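Local coordinates for VapB family protein (PDB 5K8J) that probably acts as the antitoxin of a bacterial toxin-antitoxin pair, binding and inhibiting the VapC ribonuclease and binding DNA, at residues A8-K13 with R24-L29; D34-L39 with Y49-S54. One frame throughout, in Å; residues are numbered along the deposited sequence.

Interaction 1. Residues A8-K13 with R24-L29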
ATOM      1  N   ALA A   8      -5.646  -1.258   8.662  1.00 62.07           N
ATOM      2  CA  ALA A   8      -4.970  -2.228   7.818  1.00 54.28           C
ATOM      3  C   ALA A   8      -5.872  -2.614   6.656  1.00 45.85           C
ATOM      4  O   ALA A   8      -7.085  -2.389   6.673  1.00 21.81           O
ATOM      5  CB  ALA A   8      -4.561  -3.469   8.623  1.00 50.93           C
ATOM      6  N   ARG A   9      -5.253  -3.212   5.647  1.00 43.17           N
ATOM      7  CA  ARG A   9      -5.914  -3.570   4.404  1.00 40.92           C
ATOM      8  C   ARG A   9      -5.488  -4.985   4.045  1.00 41.00           C
ATOM      9  O   ARG A   9      -4.337  -5.365   4.276  1.00 45.04           O
ATOM     10  CB  ARG A   9      -5.529  -2.584   3.296  1.00 41.46           C
ATOM     11  CG  ARG A   9      -6.486  -2.499   2.135  1.00 48.45           C
ATOM     12  CD  ARG A   9      -6.019  -1.408   1.189  1.00 60.56           C
ATOM     13  NE  ARG A   9      -6.301  -1.736  -0.208  1.00 70.95           N
ATOM     14  CZ  ARG A   9      -6.982  -0.971  -1.060  1.00 71.08           C
ATOM     15  NH1 ARG A   9      -7.169  -1.391  -2.309  1.00 69.90           N
ATOM     16  NH2 ARG A   9      -7.463   0.210  -0.686  1.00 68.28           N
ATOM     17  N   ALA A  10      -6.412  -5.767   3.499  1.00 32.62           N
ATOM     18  CA  ALA A  10      -6.122  -7.145   3.135  1.00 30.61           C
ATOM     19  C   ALA A  10      -6.893  -7.507   1.874  1.00 33.48           C
ATOM     20  O   ALA A  10      -7.753  -6.770   1.408  1.00 22.00           O
ATOM     21  CB  ALA A  10      -6.476  -8.107   4.273  1.00 30.47           C
ATOM     22  N   THR A  11      -6.552  -8.643   1.296  1.00 31.91           N
ATOM     23  CA  THR A  11      -7.359  -9.218   0.233  1.00 41.47           C
ATOM     24  C   THR A  11      -7.659 -10.651   0.621  1.00 44.63           C
ATOM     25  O   THR A  11      -6.818 -11.326   1.224  1.00 49.99           O
ATOM     26  CB  THR A  11      -6.661  -9.158  -1.141  1.00 45.16           C
ATOM     27  OG1 THR A  11      -5.304  -9.608  -1.016  1.00 52.99           O
ATOM     28  CG2 THR A  11      -6.692  -7.731  -1.706  1.00 39.04           C
ATOM     29  N   GLY A  12      -8.865 -11.099   0.304  1.00 34.65           N
ATOM     30  CA  GLY A  12      -9.263 -12.448   0.642  1.00 38.15           C
ATOM     31  C   GLY A  12     -10.273 -13.030  -0.324  1.00 37.14           C
ATOM     32  O   GLY A  12     -10.585 -12.434  -1.355  1.00 33.97           O
ATOM     33  N   LYS A  13     -10.796 -14.202   0.011  1.00 46.63           N
ATOM     34  CA  LYS A  13     -11.717 -14.907  -0.856  1.00 46.41           C
ATOM     35  C   LYS A  13     -12.761 -15.556   0.030  1.00 46.22           C
ATOM     36  O   LYS A  13     -12.420 -16.130   1.067  1.00 46.06           O
ATOM     37  CB  LYS A  13     -10.978 -15.955  -1.698  1.00 52.52           C
ATOM     38  CG  LYS A  13     -11.709 -16.403  -2.950  1.00 61.34           C
ATOM     39  CD  LYS A  13     -10.772 -17.195  -3.863  1.00 66.32           C
ATOM     40  CE  LYS A  13     -11.525 -18.242  -4.660  1.00 68.83           C
ATOM     41  NZ  LYS A  13     -10.649 -19.284  -5.268  1.00 68.76           N
ATOM     42  N   ARG A  24     -12.645 -14.706   6.026  1.00 30.26           N
ATOM     43  CA  ARG A  24     -11.590 -14.649   7.028  1.00 28.06           C
ATOM     44  C   ARG A  24     -11.228 -13.211   7.356  1.00 29.98           C
ATOM     45  O   ARG A  24     -11.154 -12.344   6.473  1.00 28.13           O
ATOM     46  CB  ARG A  24     -10.348 -15.384   6.523  1.00 30.47           C
ATOM     47  CG  ARG A  24     -10.580 -16.822   6.194  1.00 36.11           C
ATOM     48  CD  ARG A  24      -9.346 -17.473   5.552  1.00 46.16           C
ATOM     49  NE  ARG A  24      -9.706 -18.695   4.842  1.00 50.21           N
ATOM     50  CZ  ARG A  24     -10.046 -19.829   5.444  1.00 55.59           C
ATOM     51  NH1 ARG A  24     -10.067 -19.896   6.771  1.00 65.41           N
ATOM     52  NH2 ARG A  24     -10.371 -20.899   4.727  1.00 49.70           N
ATOM     53  N   LEU A  25     -10.978 -12.958   8.633  1.00 26.28           N
ATOM     54  CA  LEU A  25     -10.522 -11.643   9.062  1.00 25.23           C
ATOM     55  C   LEU A  25      -9.096 -11.737   9.588  1.00 26.65           C
ATOM     56  O   LEU A  25      -8.875 -12.296  10.676  1.00 31.96           O
ATOM     57  CB  LEU A  25     -11.446 -11.070  10.134  1.00 26.05           C
ATOM     58  CG  LEU A  25     -12.909 -10.914   9.713  1.00 27.99           C
ATOM     59  CD1 LEU A  25     -13.672 -10.158  10.804  1.00 34.49           C
ATOM     60  CD2 LEU A  25     -13.017 -10.175   8.356  1.00 28.09           C
ATOM     61  N   PRO A  26      -8.106 -11.215   8.872  1.00 26.21           N
ATOM     62  CA  PRO A  26      -6.745 -11.233   9.411  1.00 26.30           C
ATOM     63  C   PRO A  26      -6.674 -10.552  10.769  1.00 31.38           C
ATOM     64  O   PRO A  26      -7.468  -9.668  11.097  1.00 24.56           O
ATOM     65  CB  PRO A  26      -5.926 -10.477   8.353  1.00 28.07           C
ATOM     66  CG  PRO A  26      -6.700 -10.632   7.084  1.00 31.50           C
ATOM     67  CD  PRO A  26      -8.156 -10.655   7.510  1.00 27.25           C
ATOM     68  N   ARG A  27      -5.682 -10.976  11.553  1.00 36.14           N
ATOM     69  CA  ARG A  27      -5.478 -10.465  12.906  1.00 32.74           C
ATOM     70  C   ARG A  27      -5.538  -8.943  12.980  1.00 32.98           C
ATOM     71  O   ARG A  27      -6.129  -8.381  13.910  1.00 39.49           O
ATOM     72  CB  ARG A  27      -4.130 -10.978  13.420  1.00 34.39           C
ATOM     73  CG  ARG A  27      -3.837 -10.721  14.866  1.00 42.15           C
ATOM     74  CD  ARG A  27      -2.563 -11.467  15.260  1.00 50.55           C
ATOM     75  NE  ARG A  27      -2.695 -12.125  16.559  1.00 59.99           N
ATOM     76  CZ  ARG A  27      -2.358 -11.572  17.719  1.00 67.67           C
ATOM     77  NH1 ARG A  27      -1.855 -10.345  17.760  1.00 66.19           N
ATOM     78  NH2 ARG A  27      -2.524 -12.250  18.846  1.00 76.06           N
ATOM     79  N   ASP A  28      -4.923  -8.245  12.023  1.00 23.91           N
ATOM     80  CA  ASP A  28      -4.895  -6.782  12.095  1.00 33.42           C
ATOM     81  C   ASP A  28      -6.257  -6.142  11.860  1.00 25.78           C
ATOM     82  O   ASP A  28      -6.434  -4.963  12.180  1.00 33.30           O
ATOM     83  CB  ASP A  28      -3.910  -6.207  11.074  1.00 54.29           C
ATOM     84  CG  ASP A  28      -2.474  -6.607  11.356  1.00 75.55           C
ATOM     85  OD1 ASP A  28      -2.200  -7.826  11.433  1.00 83.19           O
ATOM     86  OD2 ASP A  28      -1.620  -5.702  11.495  1.00 80.28           O
ATOM     87  N   LEU A  29      -7.200  -6.871  11.277  1.00 26.52           N
ATOM     88  CA  LEU A  29      -8.511  -6.338  10.935  1.00 28.77           C
ATOM     89  C   LEU A  29      -9.606  -6.899  11.834  1.00 30.16           C
ATOM     90  O   LEU A  29     -10.739  -6.415  11.774  1.00 24.21           O
ATOM     91  CB  LEU A  29      -8.857  -6.663   9.464  1.00 29.71           C
ATOM     92  CG  LEU A  29      -8.062  -6.006   8.326  1.00 36.63           C
ATOM     93  CD1 LEU A  29      -6.673  -6.615   8.119  1.00 48.38           C
ATOM     94  CD2 LEU A  29      -8.845  -6.120   7.056  1.00 34.30           C
TER

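Interaction 2. Residues D34-L39 with Y49-S54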
ATOM      1  N   ASP A  34     -16.058 -11.362  21.488  1.00 45.89           N
ATOM      2  CA  ASP A  34     -17.316 -11.104  22.179  1.00 48.08           C
ATOM      3  C   ASP A  34     -17.995  -9.837  21.688  1.00 50.30           C
ATOM      4  O   ASP A  34     -19.006  -9.424  22.266  1.00 53.01           O
ATOM      5  CB  ASP A  34     -17.076 -11.012  23.685  1.00 63.01           C
ATOM      6  CG  ASP A  34     -16.589 -12.321  24.280  1.00 73.94           C
ATOM      7  OD1 ASP A  34     -17.069 -13.390  23.837  1.00 70.59           O
ATOM      8  OD2 ASP A  34     -15.726 -12.279  25.186  1.00 81.60           O
ATOM      9  N   VAL A  35     -17.463  -9.205  20.644  1.00 41.36           N
ATOM     10  CA  VAL A  35     -18.047  -7.980  20.110  1.00 38.29           C
ATOM     11  C   VAL A  35     -19.191  -8.351  19.178  1.00 40.70           C
ATOM     12  O   VAL A  35     -18.982  -8.994  18.143  1.00 35.51           O
ATOM     13  CB  VAL A  35     -16.997  -7.140  19.378  1.00 40.97           C
ATOM     14  CG1 VAL A  35     -17.595  -5.813  18.959  1.00 37.40           C
ATOM     15  CG2 VAL A  35     -15.772  -6.940  20.264  1.00 50.09           C
ATOM     16  N   GLU A  36     -20.404  -7.961  19.548  1.00 31.79           N
ATOM     17  CA  GLU A  36     -21.514  -8.025  18.611  1.00 23.56           C
ATOM     18  C   GLU A  36     -21.269  -7.026  17.488  1.00 20.43           C
ATOM     19  O   GLU A  36     -20.876  -5.884  17.741  1.00 22.54           O
ATOM     20  CB  GLU A  36     -22.828  -7.726  19.319  1.00 30.50           C
ATOM     21  CG  GLU A  36     -24.044  -7.928  18.432  1.00 47.20           C
ATOM     22  CD  GLU A  36     -25.280  -8.253  19.233  1.00 66.42           C
ATOM     23  OE1 GLU A  36     -25.399  -7.741  20.368  1.00 73.74           O
ATOM     24  OE2 GLU A  36     -26.119  -9.031  18.734  1.00 73.48           O
ATOM     25  N   LEU A  37     -21.462  -7.478  16.251  1.00 21.61           N
ATOM     26  CA  LEU A  37     -21.223  -6.667  15.066  1.00 19.41           C
ATOM     27  C   LEU A  37     -22.525  -6.445  14.323  1.00 19.70           C
ATOM     28  O   LEU A  37     -23.421  -7.301  14.315  1.00 22.21           O
ATOM     29  CB  LEU A  37     -20.231  -7.335  14.109  1.00 19.29           C
ATOM     30  CG  LEU A  37     -18.880  -7.678  14.739  1.00 23.99           C
ATOM     31  CD1 LEU A  37     -18.041  -8.490  13.776  1.00 28.55           C
ATOM     32  CD2 LEU A  37     -18.159  -6.457  15.138  1.00 22.02           C
ATOM     33  N   THR A  38     -22.605  -5.277  13.705  1.00 20.42           N
ATOM     34  CA  THR A  38     -23.610  -4.960  12.712  1.00 19.07           C
ATOM     35  C   THR A  38     -22.971  -5.088  11.326  1.00 18.53           C
ATOM     36  O   THR A  38     -21.862  -4.594  11.098  1.00 17.91           O
ATOM     37  CB  THR A  38     -24.142  -3.543  12.942  1.00 24.28           C
ATOM     38  OG1 THR A  38     -24.925  -3.525  14.149  1.00 27.25           O
ATOM     39  CG2 THR A  38     -25.007  -3.114  11.794  1.00 24.19           C
ATOM     40  N   LEU A  39     -23.666  -5.765  10.424  1.00 19.02           N
ATOM     41  CA  LEU A  39     -23.217  -6.023   9.060  1.00 20.18           C
ATOM     42  C   LEU A  39     -24.270  -5.459   8.122  1.00 18.83           C
ATOM     43  O   LEU A  39     -25.425  -5.887   8.156  1.00 22.02           O
ATOM     44  CB  LEU A  39     -23.046  -7.520   8.805  1.00 23.61           C
ATOM     45  CG  LEU A  39     -22.019  -8.247   9.678  1.00 26.96           C
ATOM     46  CD1 LEU A  39     -22.641  -8.712  10.971  1.00 24.02           C
ATOM     47  CD2 LEU A  39     -21.470  -9.439   8.895  1.00 33.96           C
ATOM     48  N   TYR A  49     -19.297  -3.077  11.747  1.00 15.49           N
ATOM     49  CA  TYR A  49     -18.843  -2.244  12.857  1.00 15.72           C
ATOM     50  C   TYR A  49     -19.505  -2.746  14.134  1.00 17.76           C
ATOM     51  O   TYR A  49     -20.466  -3.523  14.083  1.00 18.64           O
ATOM     52  CB  TYR A  49     -19.154  -0.752  12.617  1.00 18.12           C
ATOM     53  CG  TYR A  49     -20.591  -0.430  12.386  1.00 18.52           C
ATOM     54  CD1 TYR A  49     -21.433  -0.143  13.464  1.00 20.93           C
ATOM     55  CD2 TYR A  49     -21.133  -0.427  11.117  1.00 20.16           C
ATOM     56  CE1 TYR A  49     -22.778   0.127  13.277  1.00 25.48           C
ATOM     57  CE2 TYR A  49     -22.490  -0.152  10.918  1.00 25.32           C
ATOM     58  CZ  TYR A  49     -23.293   0.138  12.005  1.00 29.72           C
ATOM     59  OH  TYR A  49     -24.630   0.411  11.836  1.00 34.85           O
ATOM     60  N   PRO A  50     -19.021  -2.313  15.297  1.00 20.72           N
ATOM     61  CA  PRO A  50     -19.575  -2.825  16.562  1.00 25.00           C
ATOM     62  C   PRO A  50     -21.002  -2.341  16.767  1.00 22.82           C
ATOM     63  O   PRO A  50     -21.293  -1.154  16.610  1.00 23.58           O
ATOM     64  CB  PRO A  50     -18.631  -2.243  17.618  1.00 23.99           C
ATOM     65  CG  PRO A  50     -17.367  -2.011  16.895  1.00 29.85           C
ATOM     66  CD  PRO A  50     -17.783  -1.550  15.523  1.00 23.97           C
ATOM     67  N   SER A  51     -21.892  -3.271  17.120  1.00 23.85           N
ATOM     68  CA  SER A  51     -23.271  -2.918  17.440  1.00 25.09           C
ATOM     69  C   SER A  51     -23.313  -2.162  18.767  1.00 26.43           C
ATOM     70  O   SER A  51     -22.982  -2.723  19.818  1.00 29.69           O
ATOM     71  CB  SER A  51     -24.134  -4.176  17.532  1.00 26.19           C
ATOM     72  OG  SER A  51     -24.111  -4.914  16.331  1.00 36.33           O
ATOM     73  N   LYS A  52     -23.727  -0.894  18.729  1.00 29.76           N
ATOM     74  CA  LYS A  52     -23.739  -0.059  19.924  1.00 31.39           C
ATOM     75  C   LYS A  52     -25.044   0.710  20.054  1.00 35.17           C
ATOM     76  O   LYS A  52     -25.108   1.713  20.771  1.00 44.46           O
ATOM     77  CB  LYS A  52     -22.555   0.905  19.912  1.00 25.24           C
ATOM     78  CG  LYS A  52     -21.195   0.208  20.016  1.00 27.43           C
ATOM     79  CD  LYS A  52     -20.783  -0.071  21.438  1.00 38.61           C
ATOM     80  CE  LYS A  52     -20.438   1.231  22.177  1.00 61.84           C
ATOM     81  NZ  LYS A  52     -19.196   1.894  21.682  1.00 75.44           N
ATOM     82  N   GLY A  53     -26.081   0.256  19.376  1.00 29.17           N
ATOM     83  CA  GLY A  53     -27.346   0.947  19.365  1.00 31.17           C
ATOM     84  C   GLY A  53     -27.710   1.324  17.954  1.00 28.47           C
ATOM     85  O   GLY A  53     -26.834   1.459  17.100  1.00 31.92           O
ATOM     86  N   SER A  54     -28.994   1.485  17.698  1.00 30.11           N
ATOM     87  CA  SER A  54     -29.478   1.854  16.380  1.00 34.03           C
ATOM     88  C   SER A  54     -29.543   3.367  16.219  1.00 33.28           C
ATOM     89  O   SER A  54     -29.516   4.126  17.190  1.00 31.34           O
ATOM     90  CB  SER A  54     -30.860   1.264  16.150  1.00 34.57           C
ATOM     91  OG  SER A  54     -31.802   1.839  17.030  1.00 37.64           O
TER
HETATM   92  O   HOH W   1     -20.832  -4.427  20.148  1.00 32.44           O

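Interaction 1. Residues A8-K13 with R24-L29
Within the hairpin of strands 7-16 and 21-25, part of a dimeric swapped-hairpin domain consistent with the AbrB-like family, Ala8 and Ala10 rest on the turn that follows the second strand. Both point their methyl groups toward residues 26-29, as expected of alternate positions on a strand, while Arg9 between them leads away. The Leu29 side chain touches both alanines through one methyl group: its CD1 lies 3.8 Å from Ala8 CB and 4.1 Å from Ala10 CB. With CG anti to the carbonyl carbon (chi1 -68°), Leu29 CG lies 4.1 Å from Ala8 O. Two flanking contacts complete the patch: Asp28 CB lies 3.7 Å from Ala8 CB, and Pro26 CG 3.8 Å from Ala10 CB. A beta turn shapes this surface, closed by the backbone bond from Leu29 N to Pro26 O (2.8 Å). The two segments exchange no hydrogen bonds here. Residues 8-13 pair instead in an antiparallel ladder with a strand of the second subunit, whose Leu39 also packs on Leu29. The contact thus rests on carbon-to-carbon packing, with small alanine methyls letting the turn lie close beneath a strand whose polar backbone is engaged by the partner chain.

Interaction 2. Residues D34-L39 with Y49-S54
The Tyr49 ring carries Thr38 over one face, CB sitting 4.1 Å from the ring centroid and 21° off its normal in a CH-pi contact shifted toward the rim. Thr38 CG2 reaches the phenol end, 3.5 Å from Tyr49 OH. The two side chains project side by side from neighbouring strands of the 37-42/45-50 beta hairpin, where Thr38 and Tyr49 form an antiparallel hydrogen-bonded pair. Tyr49 CG sits between the backbone N and the carbonyl carbon (chi1 57°), and the ring is set beyond it by chi2 of 89°. Thr38 N donates to Tyr49 O nearly along the C=O axis, and Tyr49 N returns a bond to Thr38 O in that carbonyl's plane. Beyond the non-hydrogen-bonded pair Leu37-Pro50, Ser51 N gives a straight bond to Glu36 O (2.9 Å), approaching from above the carbonyl plane. Thr38, on the same face as Tyr49, also bonds through OG1 to Ser51 OG at 2.7 Å; either hydroxyl could be the donor. Ser51 OG also sits over the Leu37-Thr38 peptide, 3.0 Å from Leu37 C. Val35 CG1 packs against Pro50 CB where the strands give way to loops, and Phe31 touches Leu37 and Pro50. Lys52 NZ bonds to Lys64 O of the VapC chain. Where the strands end, one water donates to both Glu36 O and Ser51 O, 2.8 Å from each.

Interaction 1 closes before interaction 2 opens, so the chain runs through two successive hairpins. Their centres lie 18 Å apart and their nearest atoms about 6 Å, with no direct touch within the chain. The second subunit connects them: its Thr38 packs on Arg9, and the ladder formed by residues 8-13 and 37-39 with strands of that chain carries the sheets across the dimer interface. Between the chains, Lys13 NZ adds a salt bridge to OD1 of Asp34 of the second subunit. Residues 49-54 then lead away toward helix 55-64, and Tyr49 packs on Pro67 of VapC, placing interaction 2 between the dimer core, probably the DNA-binding part, and the toxin.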